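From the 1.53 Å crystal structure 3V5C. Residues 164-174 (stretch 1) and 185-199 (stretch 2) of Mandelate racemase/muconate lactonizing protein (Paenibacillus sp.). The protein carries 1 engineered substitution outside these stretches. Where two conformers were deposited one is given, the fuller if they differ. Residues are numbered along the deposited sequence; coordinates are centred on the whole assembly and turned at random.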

ATOM      1  N   GLN A 164      -1.913 -11.799  11.619  1.00 12.09           N
ATOM      2  CA  GLN A 164      -1.283 -11.906  10.295  1.00 12.13           C
ATOM      3  C   GLN A 164      -1.061 -13.377   9.935  1.00 12.41           C
ATOM      4  O   GLN A 164      -0.677 -14.169  10.804  1.00 13.25           O
ATOM      5  CB  GLN A 164       0.055 -11.162  10.248  1.00 12.68           C
ATOM      6  CG  GLN A 164      -0.041  -9.645  10.469  1.00 13.70           C
ATOM      7  CD  GLN A 164      -0.811  -8.916   9.375  1.00 13.87           C
ATOM      8  OE1 GLN A 164      -0.833  -9.341   8.215  1.00 11.97           O
ATOM      9  NE2 GLN A 164      -1.450  -7.809   9.746  1.00 15.36           N
ATOM     10  N   ARG A 165      -1.313 -13.743   8.678  1.00 10.78           N
ATOM     11  CA  ARG A 165      -1.092 -15.111   8.208  1.00 11.91           C
ATOM     12  C   ARG A 165      -0.153 -15.178   7.000  1.00 12.18           C
ATOM     13  O   ARG A 165       0.356 -16.248   6.643  1.00 12.01           O
ATOM     14  CB  ARG A 165      -2.433 -15.779   7.864  1.00 11.15           C
ATOM     15  CG  ARG A 165      -3.360 -15.953   9.076  1.00 14.25           C
ATOM     16  CD  ARG A 165      -2.779 -16.958  10.078  1.00 13.83           C
ATOM     17  NE  ARG A 165      -3.636 -17.159  11.255  1.00 18.03           N
ATOM     18  CZ  ARG A 165      -3.509 -16.485  12.398  1.00 17.84           C
ATOM     19  NH1 ARG A 165      -2.575 -15.541  12.533  1.00 13.54           N
ATOM     20  NH2 ARG A 165      -4.325 -16.751  13.420  1.00 19.91           N
ATOM     21  N   HIS A 166       0.048 -14.026   6.367  1.00 12.75           N
ATOM     22  CA  HIS A 166       0.855 -13.921   5.151  1.00 10.57           C
ATOM     23  C   HIS A 166       1.944 -12.910   5.378  1.00 11.13           C
ATOM     24  O   HIS A 166       1.720 -11.897   6.054  1.00 10.85           O
ATOM     25  CB  HIS A 166      -0.050 -13.475   4.007  1.00 12.43           C
ATOM     26  CG  HIS A 166      -1.324 -14.249   3.951  1.00 14.54           C
ATOM     27  ND1 HIS A 166      -1.349 -15.611   3.749  1.00 14.84           N
ATOM     28  CD2 HIS A 166      -2.614 -13.867   4.111  1.00 12.56           C
ATOM     29  CE1 HIS A 166      -2.598 -16.036   3.774  1.00 15.01           C
ATOM     30  NE2 HIS A 166      -3.388 -14.997   3.980  1.00 14.85           N
ATOM     31  N   PHE A 167       3.112 -13.161   4.786  1.00 11.81           N
ATOM     32  CA  PHE A 167       4.301 -12.404   5.162  1.00 11.29           C
ATOM     33  C   PHE A 167       5.171 -12.048   3.973  1.00  9.62           C
ATOM     34  O   PHE A 167       5.444 -12.894   3.132  1.00 13.19           O
ATOM     35  CB  PHE A 167       5.125 -13.207   6.177  1.00 10.64           C
ATOM     36  CG  PHE A 167       4.369 -13.540   7.433  1.00 12.08           C
ATOM     37  CD1 PHE A 167       3.627 -14.714   7.521  1.00 11.19           C
ATOM     38  CD2 PHE A 167       4.378 -12.663   8.514  1.00 13.10           C
ATOM     39  CE1 PHE A 167       2.895 -15.022   8.700  1.00 12.66           C
ATOM     40  CE2 PHE A 167       3.657 -12.959   9.686  1.00 14.55           C
ATOM     41  CZ  PHE A 167       2.918 -14.135   9.771  1.00 13.57           C
ATOM     42  N   LYS A 168       5.627 -10.797   3.937  1.00  9.21           N
ATOM     43  CA  LYS A 168       6.587 -10.380   2.923  1.00  9.95           C
ATOM     44  C   LYS A 168       7.925 -10.177   3.591  1.00 11.43           C
ATOM     45  O   LYS A 168       8.070  -9.378   4.512  1.00 12.05           O
ATOM     46  CB  LYS A 168       6.159  -9.105   2.190  1.00 11.33           C
ATOM     47  CG  LYS A 168       7.084  -8.814   0.999  1.00 10.91           C
ATOM     48  CD  LYS A 168       6.473  -7.806   0.029  1.00 11.14           C
ATOM     49  CE  LYS A 168       6.634  -6.373   0.540  1.00 11.96           C
ATOM     50  NZ  LYS A 168       6.032  -5.397  -0.475  1.00 12.90           N
ATOM     51  N   ILE A 169       8.907 -10.912   3.096  1.00 10.53           N
ATOM     52  CA  ILE A 169      10.218 -10.963   3.697  1.00 11.55           C
ATOM     53  C   ILE A 169      11.206 -10.176   2.851  1.00  9.52           C
ATOM     54  O   ILE A 169      11.319 -10.409   1.657  1.00 11.40           O
ATOM     55  CB  ILE A 169      10.685 -12.422   3.787  1.00 10.99           C
ATOM     56  CG1 ILE A 169       9.665 -13.248   4.581  1.00 13.03           C
ATOM     57  CG2 ILE A 169      12.081 -12.473   4.426  1.00 12.74           C
ATOM     58  CD1 ILE A 169       9.733 -14.739   4.295  1.00 13.36           C
ATOM     59  N   LYS A 170      11.885  -9.205   3.455  1.00  9.73           N
ATOM     60  CA  LYS A 170      12.932  -8.503   2.743  1.00  9.24           C
ATOM     61  C   LYS A 170      14.102  -9.442   2.503  1.00  9.68           C
ATOM     62  O   LYS A 170      14.529 -10.152   3.419  1.00 11.28           O
ATOM     63  CB  LYS A 170      13.383  -7.259   3.505  1.00  9.87           C
ATOM     64  CG  LYS A 170      12.313  -6.167   3.607  1.00 11.26           C
ATOM     65  CD  LYS A 170      12.156  -5.479   2.256  1.00 12.30           C
ATOM     66  CE  LYS A 170      11.169  -4.331   2.322  1.00 13.95           C
ATOM     67  NZ  LYS A 170       9.807  -4.813   2.020  1.00 17.28           N
ATOM     68  N   VAL A 171      14.604  -9.456   1.271  1.00  9.59           N
ATOM     69  CA  VAL A 171      15.826 -10.187   0.952  1.00 10.37           C
ATOM     70  C   VAL A 171      16.771  -9.243   0.191  1.00 11.48           C
ATOM     71  O   VAL A 171      16.463  -8.063   0.005  1.00 10.37           O
ATOM     72  CB  VAL A 171      15.535 -11.493   0.172  1.00  9.80           C
ATOM     73  CG1 VAL A 171      14.632 -12.409   0.992  1.00 11.71           C
ATOM     74  CG2 VAL A 171      14.892 -11.172  -1.199  1.00 10.08           C
ATOM     75  N   GLY A 172      17.932  -9.741  -0.222  1.00 11.63           N
ATOM     76  CA  GLY A 172      18.948  -8.878  -0.801  1.00 11.00           C
ATOM     77  C   GLY A 172      20.054  -8.441   0.140  1.00 10.17           C
ATOM     78  O   GLY A 172      20.756  -7.448  -0.112  1.00 11.53           O
ATOM     79  N   ARG A 173      20.226  -9.172   1.237  1.00 10.74           N
ATOM     80  CA  ARG A 173      21.193  -8.737   2.233  1.00 13.35           C
ATOM     81  C   ARG A 173      22.606  -8.581   1.652  1.00 10.68           C
ATOM     82  O   ARG A 173      23.367  -7.711   2.089  1.00 12.94           O
ATOM     83  CB  ARG A 173      21.204  -9.730   3.389  1.00  9.68           C
ATOM     84  CG  ARG A 173      19.986  -9.635   4.274  1.00  9.55           C
ATOM     85  CD  ARG A 173      19.910 -10.898   5.154  1.00 11.35           C
ATOM     86  NE  ARG A 173      18.871 -10.709   6.146  1.00 12.40           N
ATOM     87  CZ  ARG A 173      17.575 -10.773   5.870  1.00 11.54           C
ATOM     88  NH1 ARG A 173      16.685 -10.533   6.826  1.00 12.83           N
ATOM     89  NH2 ARG A 173      17.170 -11.078   4.637  1.00 12.52           N
ATOM     90  N   GLY A 174      22.946  -9.406   0.661  1.00 11.91           N
ATOM     91  CA  GLY A 174      24.265  -9.361   0.048  1.00 12.60           C
ATOM     92  C   GLY A 174      24.488  -8.258  -0.987  1.00 13.06           C
ATOM     93  O   GLY A 174      25.603  -8.085  -1.464  1.00 14.16           O
ATOM     94  N   LYS A 185      23.029 -16.538   1.185  1.00 13.30           N
ATOM     95  CA  LYS A 185      22.771 -17.727   2.003  1.00 15.24           C
ATOM     96  C   LYS A 185      21.832 -17.402   3.177  1.00 13.52           C
ATOM     97  O   LYS A 185      20.917 -18.169   3.494  1.00 13.93           O
ATOM     98  CB  LYS A 185      24.093 -18.310   2.508  1.00 15.92           C
ATOM     99  CG  LYS A 185      23.960 -19.647   3.224  1.00 25.62           C
ATOM    100  CD  LYS A 185      25.333 -20.135   3.708  1.00 33.60           C
ATOM    101  CE  LYS A 185      25.220 -21.026   4.936  1.00 31.13           C
ATOM    102  NZ  LYS A 185      26.523 -21.110   5.652  1.00 51.66           N
ATOM    103  N   ARG A 186      22.047 -16.242   3.787  1.00 11.64           N
ATOM    104  CA  ARG A 186      21.259 -15.820   4.953  1.00 12.88           C
ATOM    105  C   ARG A 186      19.830 -15.500   4.526  1.00 14.30           C
ATOM    106  O   ARG A 186      18.891 -15.887   5.219  1.00 11.95           O
ATOM    107  CB  ARG A 186      21.946 -14.660   5.704  1.00 13.98           C
ATOM    108  CG  ARG A 186      21.077 -13.862   6.693  1.00 16.52           C
ATOM    109  CD  ARG A 186      21.261 -14.148   8.178  1.00 30.54           C
ATOM    110  NE  ARG A 186      22.627 -14.067   8.720  1.00 22.16           N
ATOM    111  CZ  ARG A 186      23.110 -13.108   9.519  1.00 22.35           C
ATOM    112  NH1 ARG A 186      22.384 -12.042   9.888  1.00 16.93           N
ATOM    113  NH2 ARG A 186      24.352 -13.226   9.969  1.00 18.82           N
ATOM    114  N   ASP A 187      19.660 -14.831   3.376  1.00 12.15           N
ATOM    115  CA  ASP A 187      18.323 -14.584   2.843  1.00 11.52           C
ATOM    116  C   ASP A 187      17.540 -15.886   2.779  1.00 11.08           C
ATOM    117  O   ASP A 187      16.399 -15.958   3.228  1.00 12.46           O
ATOM    118  CB  ASP A 187      18.357 -14.048   1.402  1.00 10.22           C
ATOM    119  CG  ASP A 187      18.805 -12.604   1.283  1.00 12.09           C
ATOM    120  OD1 ASP A 187      18.785 -11.818   2.261  1.00 11.47           O
ATOM    121  OD2 ASP A 187      19.192 -12.250   0.136  1.00 11.39           O
ATOM    122  N   ILE A 188      18.156 -16.901   2.166  1.00 10.59           N
ATOM    123  CA  ILE A 188      17.489 -18.183   1.915  1.00  9.83           C
ATOM    124  C   ILE A 188      17.064 -18.840   3.235  1.00 11.56           C
ATOM    125  O   ILE A 188      15.926 -19.292   3.367  1.00 12.83           O
ATOM    126  CB  ILE A 188      18.400 -19.134   1.133  1.00 11.92           C
ATOM    127  CG1 ILE A 188      18.563 -18.610  -0.299  1.00 10.96           C
ATOM    128  CG2 ILE A 188      17.794 -20.551   1.108  1.00 12.55           C
ATOM    129  CD1 ILE A 188      19.772 -19.149  -1.047  1.00 13.47           C
ATOM    130  N   ALA A 189      17.996 -18.878   4.188  1.00 12.41           N
ATOM    131  CA  ALA A 189      17.744 -19.472   5.495  1.00 12.51           C
ATOM    132  C   ALA A 189      16.594 -18.764   6.194  1.00 15.37           C
ATOM    133  O   ALA A 189      15.762 -19.401   6.834  1.00 14.83           O
ATOM    134  CB  ALA A 189      18.991 -19.390   6.357  1.00 13.01           C
ATOM    135  N   ILE A 190      16.572 -17.439   6.103  1.00 10.25           N
ATOM    136  CA  ILE A 190      15.496 -16.670   6.723  1.00 10.40           C
ATOM    137  C   ILE A 190      14.143 -16.974   6.080  1.00 12.94           C
ATOM    138  O   ILE A 190      13.135 -17.164   6.765  1.00 13.05           O
ATOM    139  CB  ILE A 190      15.805 -15.158   6.688  1.00 12.26           C
ATOM    140  CG1 ILE A 190      16.942 -14.842   7.666  1.00 13.93           C
ATOM    141  CG2 ILE A 190      14.552 -14.337   7.011  1.00 10.62           C
ATOM    142  CD1 ILE A 190      17.495 -13.437   7.578  1.00 14.71           C
ATOM    143  N   VAL A 191      14.103 -16.992   4.758  1.00 11.11           N
ATOM    144  CA  VAL A 191      12.864 -17.310   4.088  1.00 12.14           C
ATOM    145  C   VAL A 191      12.355 -18.691   4.480  1.00 14.12           C
ATOM    146  O   VAL A 191      11.188 -18.851   4.793  1.00 13.98           O
ATOM    147  CB  VAL A 191      12.988 -17.173   2.583  1.00 10.81           C
ATOM    148  CG1 VAL A 191      11.677 -17.613   1.929  1.00 13.80           C
ATOM    149  CG2 VAL A 191      13.312 -15.715   2.228  1.00 15.11           C
ATOM    150  N   ARG A 192      13.240 -19.681   4.487  0.63 14.28           N
ATOM    151  CA  ARG A 192      12.857 -21.014   4.940  0.63 14.22           C
ATOM    152  C   ARG A 192      12.276 -20.962   6.349  0.63 15.34           C
ATOM    153  O   ARG A 192      11.236 -21.555   6.627  0.63 15.29           O
ATOM    154  CB  ARG A 192      14.072 -21.944   4.967  0.63 15.31           C
ATOM    155  CG  ARG A 192      14.658 -22.293   3.631  0.63 21.18           C
ATOM    156  CD  ARG A 192      15.669 -23.434   3.785  0.63 25.61           C
ATOM    157  NE  ARG A 192      16.112 -23.935   2.490  0.63 27.15           N
ATOM    158  CZ  ARG A 192      15.347 -24.658   1.680  0.63 27.70           C
ATOM    159  NH1 ARG A 192      14.108 -24.965   2.041  0.63 33.78           N
ATOM    160  NH2 ARG A 192      15.816 -25.079   0.514  0.63 30.56           N
ATOM    161  N   GLY A 193      12.974 -20.262   7.236  1.00 13.37           N
ATOM    162  CA  GLY A 193      12.570 -20.181   8.632  1.00 16.71           C
ATOM    163  C   GLY A 193      11.176 -19.603   8.794  1.00 18.18           C
ATOM    164  O   GLY A 193      10.359 -20.107   9.557  1.00 15.56           O
ATOM    165  N   ILE A 194      10.892 -18.527   8.073  1.00 14.44           N
ATOM    166  CA  ILE A 194       9.573 -17.911   8.181  1.00 14.61           C
ATOM    167  C   ILE A 194       8.478 -18.800   7.593  1.00 14.77           C
ATOM    168  O   ILE A 194       7.388 -18.893   8.150  1.00 17.87           O
ATOM    169  CB  ILE A 194       9.582 -16.502   7.580  1.00 13.94           C
ATOM    170  CG1 ILE A 194      10.428 -15.606   8.489  1.00 16.95           C
ATOM    171  CG2 ILE A 194       8.149 -15.961   7.455  1.00 16.06           C
ATOM    172  CD1 ILE A 194      10.956 -14.364   7.826  1.00 20.30           C
ATOM    173  N   SER A 195       8.778 -19.462   6.482  1.00 14.10           N
ATOM    174  CA  SER A 195       7.882 -20.459   5.900  1.00 14.99           C
ATOM    175  C   SER A 195       7.425 -21.486   6.937  1.00 20.48           C
ATOM    176  O   SER A 195       6.249 -21.853   6.995  1.00 17.40           O
ATOM    177  CB  SER A 195       8.576 -21.170   4.740  1.00 17.99           C
ATOM    178  OG  SER A 195       7.792 -22.242   4.248  1.00 27.42           O
ATOM    179  N   GLU A 196       8.364 -21.936   7.755  1.00 15.85           N
ATOM    180  CA  GLU A 196       8.054 -22.917   8.796  1.00 22.00           C
ATOM    181  C   GLU A 196       7.087 -22.372   9.852  1.00 25.17           C
ATOM    182  O   GLU A 196       6.202 -23.084  10.316  1.00 29.76           O
ATOM    183  CB  GLU A 196       9.357 -23.448   9.417  1.00 25.62           C
ATOM    184  CG  GLU A 196      10.183 -24.258   8.423  1.00 28.45           C
ATOM    185  CD  GLU A 196      11.670 -24.324   8.758  1.00 36.25           C
ATOM    186  OE1 GLU A 196      12.073 -23.820   9.830  1.00 44.79           O
ATOM    187  OE2 GLU A 196      12.436 -24.883   7.936  1.00 42.57           O
ATOM    188  N   VAL A 197       7.265 -21.104  10.213  1.00 18.91           N
ATOM    189  CA  VAL A 197       6.369 -20.364  11.090  1.00 26.00           C
ATOM    190  C   VAL A 197       4.968 -20.210  10.518  1.00 22.55           C
ATOM    191  O   VAL A 197       3.973 -20.433  11.211  1.00 23.36           O
ATOM    192  CB  VAL A 197       6.878 -18.910  11.264  1.00 24.99           C
ATOM    193  CG1 VAL A 197       5.746 -18.002  11.737  1.00 27.24           C
ATOM    194  CG2 VAL A 197       8.073 -18.847  12.176  1.00 22.91           C
ATOM    195  N   ALA A 198       4.897 -19.782   9.260  1.00 18.32           N
ATOM    196  CA  ALA A 198       3.640 -19.405   8.632  1.00 19.53           C
ATOM    197  C   ALA A 198       2.748 -20.612   8.365  1.00 20.51           C
ATOM    198  O   ALA A 198       1.526 -20.511   8.396  1.00 21.82           O
ATOM    199  CB  ALA A 198       3.910 -18.629   7.327  1.00 18.05           C
ATOM    200  N   GLY A 199       3.358 -21.758   8.107  1.00 20.78           N
ATOM    201  CA  GLY A 199       2.579 -22.965   7.894  1.00 19.70           C
ATOM    202  C   GLY A 199       2.026 -23.079   6.492  1.00 19.38           C
ATOM    203  O   GLY A 199       2.235 -22.196   5.653  1.00 20.87           O
TER
HETATM  204  O   HOH W   1      -0.036 -18.296   8.440  1.00 16.92           O
HETATM  205  O   HOH W   2      21.549 -11.340  -0.911  1.00 11.08           O

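Strand 167-170 and helix 185-198 run nearly antiparallel: their N-to-C directions differ by 164° and their axes approach to 9.4 Å. The CA register follows, with Arg165 near Ala198, Ile169 near Val191 and Val171 near Asp187, so moving up stretch 1 means moving back along the helix.

At Arg165 the link is through solvent. Water 1 donates to Arg165 O (2.8 Å) and to Ala198 O (2.7 Å), joining two backbone carbonyls that cannot bond each other directly. From here the strand alternates: Phe167 and Ile169 direct CA-to-CB toward the helix, Lys168 and Lys170 away from it, which gives the helix an apolar surface. Phe167 CD1 lies 3.9 Å from Ala198 CB, and Phe167 CB is 4.3 Å from Ile194 CG2. Ile169, the residue of stretch 1 most covered by the helix, meets three side chains: its CG1 is 3.7 Å from Ile194 CD1, and its CG2 is 4.0 Å from Ile190 CG2 and 4.1 Å from Val191 CG2. Val171 extends this packing, with CG1 3.8 Å from Val191 CG2.

Beyond Val171 the chemistry turns polar, centred on the Asp187 carboxylate. Gly172 N donates to Asp187 OD2 (2.8 Å, 155°); the phi of 99° at Gly172 would jam a CB against the preceding carbonyl oxygen. Arg173 N donates to Asp187 OD1 (3.2 Å, 163°) and more weakly to Asp187 OD2 (3.4 Å, 139°). The Arg173 side chain returns to the same acid: NH2 reaches Asp187 OD1 at 3.0 Å and 165°, a salt bridge made near the guanidinium plane. Arg173 NH2 also donates to Lys170 O (3.1 Å), while Ile190 CD1 covers one guanidinium face, 3.1 Å from Arg173 NH1. Finally, water 2 accepts from Gly174 N (2.9 Å) and donates to Asp187 OD2 (2.7 Å), extending the carboxylate's reach by one more residue.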